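Local structure of ribonuclease VapC5 (Mycobacterium tuberculosis, 3DBO) at residues B[98-103]-B[143-148]; B[102-107]-B[136-141]. The protein probably acts as the magnesium-dependent ribonuclease toxin of a type II toxin-antitoxin pair, its limited RNA cleavage being seen in complex with the antitoxin VapB5. All blocks are in the same frame, centred on the assembly; numbering follows the deposited sequence.

Contact 1. Residues B[98-103]-B[143-148]; sequences ARLRIH and ASVEII. With NA (sodium ion), chain D.
L100 and V145 meet through methyl groups: CD2 of L100 lies 3.7 Å from CG2 of V145, and the second leucine methyl, CD1, is 4.1 Å from the same CG2. The valine thus sets one branch against the forked end of the leucine, the two side chains running aslant to one another. On V145 this branch lies anti to the carbonyl carbon, whereas CG1 is anti to the backbone N (chi1 172°) and makes no contact with residues 98-103. Beside this pair, the carbonyl O of A143 comes within 4.4 Å of L100 CD2, a loose approach with no hydrogen bond. The segments belong to a PIN domain, whose parallel sheet has strand 147-149 at one edge; residues 143-145 lead toward that strand, and helix 91-107 packs against this lead-in. L100 also rests on L116 of helix 113-124. Beyond the valine, S144 O binds a sodium ion at 2.9 Å, together with a water at 2.7 Å and L127 O. Backbone hydrogen bonds of E146 and I148 with V129, and of I148 with T131, then join the chain to the neighbouring strand 129-131.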
loop_
_atom_site.group_PDB
_atom_site.type_symbol
_atom_site.label_atom_id
_atom_site.label_comp_id
_atom_site.label_asym_id
_atom_site.label_seq_id
_atom_site.Cartn_x
_atom_site.Cartn_y
_atom_site.Cartn_z
ATOM N N ALA B 98 -1.191 -10.042 14.317
ATOM C CA ALA B 98 -1.915 -10.392 15.541
ATOM C C ALA B 98 -1.746 -9.318 16.636
ATOM O O ALA B 98 -2.723 -8.943 17.280
ATOM C CB ALA B 98 -1.456 -11.788 16.064
ATOM N N ARG B 99 -0.514 -8.871 16.866
ATOM C CA ARG B 99 -0.224 -7.830 17.863
ATOM C C ARG B 99 -0.986 -6.543 17.531
ATOM O O ARG B 99 -1.658 -5.970 18.396
ATOM C CB ARG B 99 1.288 -7.533 17.922
ATOM C CG ARG B 99 1.676 -6.543 19.021
ATOM C CD ARG B 99 3.186 -6.506 19.310
ATOM N NE ARG B 99 3.431 -5.718 20.522
ATOM C CZ ARG B 99 4.485 -5.846 21.330
ATOM N NH1 ARG B 99 5.424 -6.752 21.080
ATOM N NH2 ARG B 99 4.586 -5.069 22.412
ATOM N N LEU B 100 -0.873 -6.107 16.281
ATOM C CA LEU B 100 -1.550 -4.871 15.842
ATOM C C LEU B 100 -3.072 -5.002 15.907
ATOM O O LEU B 100 -3.772 -4.073 16.327
ATOM C CB LEU B 100 -1.067 -4.438 14.446
ATOM C CG LEU B 100 0.433 -4.143 14.297
ATOM C CD1 LEU B 100 0.764 -3.801 12.845
ATOM C CD2 LEU B 100 0.893 -3.036 15.258
ATOM N N ARG B 101 -3.590 -6.164 15.514
ATOM C CA ARG B 101 -5.023 -6.437 15.590
ATOM C C ARG B 101 -5.577 -6.362 17.015
ATOM O O ARG B 101 -6.650 -5.785 17.236
ATOM C CB ARG B 101 -5.377 -7.804 14.956
ATOM C CG ARG B 101 -6.880 -8.088 14.871
ATOM C CD ARG B 101 -7.580 -7.109 13.958
ATOM N NE ARG B 101 -9.034 -7.056 14.157
ATOM C CZ ARG B 101 -9.659 -6.232 15.001
ATOM N NH1 ARG B 101 -8.981 -5.404 15.763
ATOM N NH2 ARG B 101 -10.989 -6.238 15.071
ATOM N N ILE B 102 -4.866 -6.936 17.976
ATOM C CA ILE B 102 -5.362 -6.858 19.364
ATOM C C ILE B 102 -5.246 -5.411 19.906
ATOM O O ILE B 102 -6.164 -4.929 20.574
ATOM C CB ILE B 102 -4.625 -7.872 20.289
ATOM C CG1 ILE B 102 -5.225 -9.250 20.100
ATOM C CG2 ILE B 102 -4.862 -7.576 21.777
ATOM C CD1 ILE B 102 -6.560 -9.374 20.758
ATOM N N HIS B 103 -4.165 -4.722 19.550
ATOM C CA HIS B 103 -4.001 -3.305 19.885
ATOM C C HIS B 103 -5.254 -2.515 19.467
ATOM O O HIS B 103 -5.858 -1.805 20.291
ATOM C CB HIS B 103 -2.725 -2.758 19.232
ATOM C CG HIS B 103 -2.434 -1.326 19.566
ATOM N ND1 HIS B 103 -2.027 -0.925 20.820
ATOM C CD2 HIS B 103 -2.481 -0.206 18.805
ATOM C CE1 HIS B 103 -1.839 0.385 20.817
ATOM N NE2 HIS B 103 -2.117 0.847 19.611
ATOM N N ALA B 143 4.094 -0.158 18.534
ATOM C CA ALA B 143 5.494 -0.480 18.292
ATOM C C ALA B 143 5.739 -0.971 16.861
ATOM O O ALA B 143 4.910 -1.671 16.251
ATOM C CB ALA B 143 6.071 -1.462 19.346
ATOM N N SER B 144 6.884 -0.545 16.350
ATOM C CA SER B 144 7.341 -0.782 15.000
ATOM C C SER B 144 6.517 -0.087 13.914
ATOM O O SER B 144 6.893 -0.178 12.759
ATOM C CB SER B 144 7.495 -2.289 14.725
ATOM O OG SER B 144 8.344 -2.839 15.726
ATOM N N VAL B 145 5.433 0.616 14.280
ATOM C CA VAL B 145 4.587 1.322 13.273
ATOM C C VAL B 145 5.105 2.748 13.025
ATOM O O VAL B 145 5.268 3.518 13.970
ATOM C CB VAL B 145 3.074 1.323 13.658
ATOM C CG1 VAL B 145 2.234 2.222 12.699
ATOM C CG2 VAL B 145 2.531 -0.147 13.642
ATOM N N GLU B 146 5.401 3.079 11.767
ATOM C CA GLU B 146 5.637 4.489 11.388
ATOM C C GLU B 146 4.857 4.722 10.096
ATOM O O GLU B 146 4.993 3.954 9.145
ATOM C CB GLU B 146 7.162 4.674 11.166
ATOM C CG GLU B 146 7.679 6.004 10.562
ATOM C CD GLU B 146 9.181 5.955 10.171
ATOM O OE1 GLU B 146 9.878 4.979 10.503
ATOM O OE2 GLU B 146 9.675 6.900 9.519
ATOM N N ILE B 147 3.989 5.730 10.097
ATOM C CA ILE B 147 3.150 6.056 8.948
ATOM C C ILE B 147 3.666 7.381 8.340
ATOM O O ILE B 147 3.883 8.326 9.067
ATOM C CB ILE B 147 1.680 6.249 9.377
ATOM C CG1 ILE B 147 1.171 4.971 10.097
ATOM C CG2 ILE B 147 0.764 6.565 8.179
ATOM C CD1 ILE B 147 1.363 3.662 9.231
ATOM N N ILE B 148 3.855 7.413 7.022
ATOM C CA ILE B 148 4.299 8.624 6.311
ATOM C C ILE B 148 3.230 8.988 5.292
ATOM O O ILE B 148 2.991 8.248 4.344
ATOM C CB ILE B 148 5.677 8.399 5.650
ATOM C CG1 ILE B 148 6.721 8.050 6.712
ATOM C CG2 ILE B 148 6.129 9.651 4.841
ATOM C CD1 ILE B 148 8.057 7.530 6.150
HETATM NA NA NA D . 5.873 0.634 10.224
HETATM O O HOH W 1 3.360 -0.427 10.006
#

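Contact 2. Residues B[102-107]-B[136-141]; sequences IHLAES and FAALDG
H103 reaches D140, just after the 3-10 segment 137-139, through a water rather than by direct touch. Its CG is anti to the backbone N (chi1 -177°), which carries the imidazole out from the helix toward D140. The water lies in the ring plane at the edge, 2.7 Å from H103 NE2, and donates a hydrogen bond to D140 O over 2.8 Å, so one solvent molecule links the ring to the backbone carbonyl. One residue on, L104 makes the direct contact, and its two methyls serve different partners. CD2 packs against the methyl of A138, 3.9 Å from its CB, with the carbonyl O of A138 at a similar distance. CD1 and CG instead face L139, both 4.0 Å from its CD2, and the two leucines meet nearly at right angles, with that single methyl of L139 set against the branch point of L104. The turn that presents A138 and L139 is tied by a backbone bond from L139 N to F136 O. Further along, in one of its two conformers, S107 folds its hydroxyl back onto the last turn of the helix, donating from OG to L104 O at 2.9 Å, with the donor well off the C=O direction at 109°. In this PIN domain, the connection between strands 129-131 and 147-149 thereby lies against the C-terminal end of helix 91-107, while helix 113-124 abuts both sides, with L116 touching L104 and A119 touching L139, and V111, in the loop between the two helices, also touching L104.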
loop_
_atom_site.group_PDB
_atom_site.type_symbol
_atom_site.label_atom_id
_atom_site.label_comp_id
_atom_site.label_asym_id
_atom_site.label_seq_id
_atom_site.Cartn_x
_atom_site.Cartn_y
_atom_site.Cartn_z
ATOM N N ILE B 102 -4.866 -6.936 17.976
ATOM C CA ILE B 102 -5.362 -6.858 19.364
ATOM C C ILE B 102 -5.246 -5.411 19.906
ATOM O O ILE B 102 -6.164 -4.929 20.574
ATOM C CB ILE B 102 -4.625 -7.872 20.289
ATOM C CG1 ILE B 102 -5.225 -9.250 20.100
ATOM C CG2 ILE B 102 -4.862 -7.576 21.777
ATOM C CD1 ILE B 102 -6.560 -9.374 20.758
ATOM N N HIS B 103 -4.165 -4.722 19.550
ATOM C CA HIS B 103 -4.001 -3.305 19.885
ATOM C C HIS B 103 -5.254 -2.515 19.467
ATOM O O HIS B 103 -5.858 -1.805 20.291
ATOM C CB HIS B 103 -2.725 -2.758 19.232
ATOM C CG HIS B 103 -2.434 -1.326 19.566
ATOM N ND1 HIS B 103 -2.027 -0.925 20.820
ATOM C CD2 HIS B 103 -2.481 -0.206 18.805
ATOM C CE1 HIS B 103 -1.839 0.385 20.817
ATOM N NE2 HIS B 103 -2.117 0.847 19.611
ATOM N N LEU B 104 -5.679 -2.684 18.214
ATOM C CA LEU B 104 -6.903 -2.038 17.715
ATOM C C LEU B 104 -8.185 -2.475 18.443
ATOM O O LEU B 104 -9.037 -1.630 18.751
ATOM C CB LEU B 104 -7.054 -2.252 16.209
ATOM C CG LEU B 104 -6.022 -1.541 15.332
ATOM C CD1 LEU B 104 -5.990 -2.213 13.924
ATOM C CD2 LEU B 104 -6.321 -0.036 15.244
ATOM N N ALA B 105 -8.312 -3.773 18.743
ATOM C CA ALA B 105 -9.539 -4.296 19.378
ATOM C C ALA B 105 -9.722 -3.670 20.752
ATOM O O ALA B 105 -10.835 -3.269 21.131
ATOM C CB ALA B 105 -9.480 -5.792 19.498
ATOM N N GLU B 106 -8.611 -3.553 21.473
ATOM C CA GLU B 106 -8.608 -2.998 22.823
ATOM C C GLU B 106 -8.988 -1.527 22.836
ATOM O O GLU B 106 -9.727 -1.096 23.716
ATOM C CB GLU B 106 -7.244 -3.185 23.490
ATOM C CG GLU B 106 -6.899 -4.621 23.788
ATOM C CD GLU B 106 -6.230 -4.766 25.134
ATOM O OE1 GLU B 106 -5.397 -3.902 25.504
ATOM O OE2 GLU B 106 -6.554 -5.746 25.832
ATOM N N SER B 107 -8.494 -0.775 21.847
ATOM C CA SER B 107 -8.718 0.670 21.749
ATOM C C SER B 107 -10.075 0.976 21.129
ATOM O O SER B 107 -10.568 2.108 21.197
ATOM C CB SER B 107 -7.624 1.305 20.894
ATOM O OG SER B 107 -7.701 0.840 19.558
ATOM N N PHE B 136 -4.271 4.442 8.011
ATOM C CA PHE B 136 -3.270 3.850 8.895
ATOM C C PHE B 136 -3.139 4.651 10.177
ATOM O O PHE B 136 -2.467 4.236 11.118
ATOM C CB PHE B 136 -1.948 3.769 8.162
ATOM C CG PHE B 136 -1.941 2.781 7.036
ATOM C CD1 PHE B 136 -1.580 1.458 7.267
ATOM C CD2 PHE B 136 -2.306 3.160 5.749
ATOM C CE1 PHE B 136 -1.564 0.543 6.231
ATOM C CE2 PHE B 136 -2.311 2.236 4.709
ATOM C CZ PHE B 136 -1.922 0.925 4.947
ATOM N N ALA B 137 -3.815 5.801 10.201
ATOM C CA ALA B 137 -3.825 6.732 11.334
ATOM C C ALA B 137 -4.128 6.083 12.660
ATOM O O ALA B 137 -3.516 6.424 13.673
ATOM C CB ALA B 137 -4.818 7.858 11.075
ATOM N N ALA B 138 -5.053 5.128 12.665
ATOM C CA ALA B 138 -5.445 4.454 13.893
ATOM C C ALA B 138 -4.305 3.711 14.605
ATOM O O ALA B 138 -4.420 3.381 15.772
ATOM C CB ALA B 138 -6.574 3.487 13.609
ATOM N N LEU B 139 -3.237 3.421 13.884
ATOM C CA LEU B 139 -2.107 2.653 14.406
ATOM C C LEU B 139 -0.944 3.501 14.940
ATOM O O LEU B 139 0.051 2.960 15.434
ATOM C CB LEU B 139 -1.589 1.731 13.304
ATOM C CG LEU B 139 -2.491 0.549 12.944
ATOM C CD1 LEU B 139 -2.046 -0.072 11.637
ATOM C CD2 LEU B 139 -2.397 -0.470 14.062
ATOM N N ASP B 140 -1.054 4.829 14.823
ATOM C CA ASP B 140 0.060 5.687 15.212
ATOM C C ASP B 140 0.505 5.422 16.644
ATOM O O ASP B 140 -0.309 5.429 17.559
ATOM C CB ASP B 140 -0.321 7.176 15.051
ATOM C CG ASP B 140 -0.369 7.623 13.594
ATOM O OD1 ASP B 140 0.309 7.021 12.730
ATOM O OD2 ASP B 140 -1.096 8.596 13.330
ATOM N N GLY B 141 1.798 5.181 16.823
ATOM C CA GLY B 141 2.360 4.945 18.152
ATOM C C GLY B 141 2.516 3.480 18.521
ATOM O O GLY B 141 3.223 3.158 19.472
HETATM O O HOH W 2 -1.745 3.416 18.835
#

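Contacts 1 and 2 lie side by side, their centres 7 Å apart, and both use helix 91-107, sharing I102 and H103. Along the chain the helix comes first, helix 113-124 and strand 129-131 follow, and the partner segments then arrive in order, 136-141 before 143-148, so the later turns of the helix meet the earlier segment. The two patches join directly: L100 CB is 4.2 Å from L139 CD2, and V145 CG1 is 3.6 Å from L139 O. Together they pack the helix against the connection between two neighbouring strands of the PIN sheet, not far from D115, a predicted magnesium ligand whose side chain lies about 7 Å from that of L139.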